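Beta-N-acetylhexosaminidase (Akkermansia muciniphila, PDB 6JEB) hydrolyses terminal non-reducing N-acetylhexosamine residues from beta-linked glycans, including N-glycans and chitobiose, as a zinc-binding family 20 glycosidase. Local coordinates at residues 122-127 with 171-176. Residues are numbered along the deposited sequence; the frame is centred on the assembly and turned at random.
Sequences NRLHLH and KELVAY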
# COMPACT_ATOMS: atom_id res chain seq x y z
N ASN A 122 -6.64 -5.20 3.55
CA ASN A 122 -5.96 -6.32 4.19
C ASN A 122 -4.46 -6.34 3.96
O ASN A 122 -3.80 -7.30 4.38
CB ASN A 122 -6.60 -7.67 3.79
CG ASN A 122 -6.47 -7.97 2.31
OD1 ASN A 122 -6.01 -7.13 1.54
ND2 ASN A 122 -6.89 -9.16 1.91
N ARG A 123 -3.89 -5.30 3.35
CA ARG A 123 -2.45 -5.24 3.12
C ARG A 123 -1.95 -3.85 3.47
O ARG A 123 -2.49 -2.85 2.97
CB ARG A 123 -2.10 -5.54 1.66
CG ARG A 123 -2.55 -6.92 1.17
CD ARG A 123 -1.72 -8.04 1.80
NE ARG A 123 -2.09 -9.36 1.28
CZ ARG A 123 -3.02 -10.15 1.82
NH1 ARG A 123 -3.68 -9.76 2.91
NH2 ARG A 123 -3.28 -11.33 1.28
N LEU A 124 -0.93 -3.77 4.32
CA LEU A 124 -0.25 -2.52 4.65
C LEU A 124 1.19 -2.67 4.19
O LEU A 124 1.93 -3.52 4.70
CB LEU A 124 -0.30 -2.20 6.14
CG LEU A 124 0.50 -0.95 6.54
CD1 LEU A 124 -0.12 0.31 5.94
CD2 LEU A 124 0.61 -0.82 8.05
N HIS A 125 1.57 -1.86 3.21
CA HIS A 125 2.90 -1.88 2.61
C HIS A 125 3.69 -0.70 3.17
O HIS A 125 3.20 0.43 3.18
CB HIS A 125 2.66 -1.82 1.09
CG HIS A 125 3.85 -1.46 0.24
ND1 HIS A 125 3.69 -1.15 -1.09
CD2 HIS A 125 5.17 -1.34 0.51
CE1 HIS A 125 4.87 -0.85 -1.61
NE2 HIS A 125 5.78 -0.96 -0.67
N LEU A 126 4.87 -0.99 3.72
CA LEU A 126 5.73 0.03 4.33
C LEU A 126 6.87 0.36 3.37
O LEU A 126 7.77 -0.46 3.16
CB LEU A 126 6.32 -0.47 5.65
CG LEU A 126 5.35 -1.00 6.70
CD1 LEU A 126 6.13 -1.51 7.92
CD2 LEU A 126 4.34 0.08 7.09
N HIS A 127 6.86 1.58 2.84
CA HIS A 127 7.97 2.06 2.01
C HIS A 127 9.02 2.58 2.98
O HIS A 127 9.01 3.74 3.38
CB HIS A 127 7.49 3.13 1.04
CG HIS A 127 8.50 3.49 -0.00
ND1 HIS A 127 8.71 2.72 -1.13
CD2 HIS A 127 9.36 4.53 -0.09
CE1 HIS A 127 9.67 3.27 -1.86
NE2 HIS A 127 10.07 4.37 -1.26
N LYS A 171 7.54 -5.18 15.39
CA LYS A 171 6.82 -6.38 15.81
C LYS A 171 5.48 -6.04 16.42
O LYS A 171 4.49 -6.77 16.24
CB LYS A 171 7.68 -7.23 16.75
CG LYS A 171 8.90 -7.84 16.06
CD LYS A 171 9.67 -8.81 16.95
CE LYS A 171 10.74 -9.54 16.14
NZ LYS A 171 11.43 -10.64 16.89
N GLU A 172 5.40 -4.92 17.15
CA GLU A 172 4.11 -4.44 17.64
C GLU A 172 3.16 -4.16 16.47
O GLU A 172 2.00 -4.58 16.49
CB GLU A 172 4.29 -3.18 18.49
CG GLU A 172 2.95 -2.64 18.98
CD GLU A 172 3.01 -1.21 19.49
OE1 GLU A 172 3.88 -0.44 19.03
OE2 GLU A 172 2.18 -0.86 20.35
N LEU A 173 3.65 -3.45 15.46
CA LEU A 173 2.82 -3.12 14.30
C LEU A 173 2.31 -4.38 13.62
O LEU A 173 1.14 -4.45 13.23
CB LEU A 173 3.64 -2.28 13.31
CG LEU A 173 2.93 -1.91 12.01
CD1 LEU A 173 1.73 -1.01 12.26
CD2 LEU A 173 3.92 -1.26 11.03
N VAL A 174 3.17 -5.39 13.46
CA VAL A 174 2.76 -6.64 12.82
C VAL A 174 1.61 -7.28 13.60
O VAL A 174 0.61 -7.73 13.01
CB VAL A 174 3.96 -7.58 12.67
CG1 VAL A 174 3.49 -9.02 12.44
CG2 VAL A 174 4.87 -7.12 11.55
N ALA A 175 1.73 -7.34 14.93
CA ALA A 175 0.68 -7.96 15.73
C ALA A 175 -0.59 -7.12 15.72
O ALA A 175 -1.70 -7.65 15.65
CB ALA A 175 1.18 -8.16 17.16
N TYR A 176 -0.43 -5.79 15.77
CA TYR A 176 -1.56 -4.88 15.71
C TYR A 176 -2.32 -5.06 14.41
O TYR A 176 -3.56 -5.16 14.40
CB TYR A 176 -1.02 -3.45 15.84
CG TYR A 176 -2.08 -2.41 16.09
CD1 TYR A 176 -2.73 -1.79 15.04
CD2 TYR A 176 -2.42 -2.05 17.39
CE1 TYR A 176 -3.70 -0.84 15.27
CE2 TYR A 176 -3.39 -1.11 17.63
CZ TYR A 176 -4.03 -0.50 16.56
OH TYR A 176 -5.01 0.43 16.82
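Leu-173 carries CG anti to its backbone N (chi1 177°), while Leu-126 sets CG anti to its carbonyl carbon and beside its N (chi1 -53°), and the two side chains meet tip to tip. Leu-173 CD2 touches Leu-126 CD1 at 3.8 Å and lies 4.2 Å from Leu-126 CD2, so a single methyl faces both branches of its partner. Leu-124 lies farther off, its CD2 4.4 Å from Leu-173 CD1 and nearly as far from Leu-173 CD2. One helical leucine thus spans two strand residues that point to the same side. No hydrogen bond crosses between the segments; the join is made by buried methyl groups, with the nearest CA atoms, those of Leu-124 and Val-174, 9.6 Å apart. On the other side of the strand, His-125 and His-127 both hydrogen-bond Glu-187, and His-127 also bonds the active-site residue Asp-130. The arrangement is that of a TIM barrel, helix outside and strand inside: strand 123-127 runs parallel between 92-97 and 183-187, Leu-124 also packs on Val-113 and Met-116 of helix 106-118, and helix 167-178 covers the strand beside that helix.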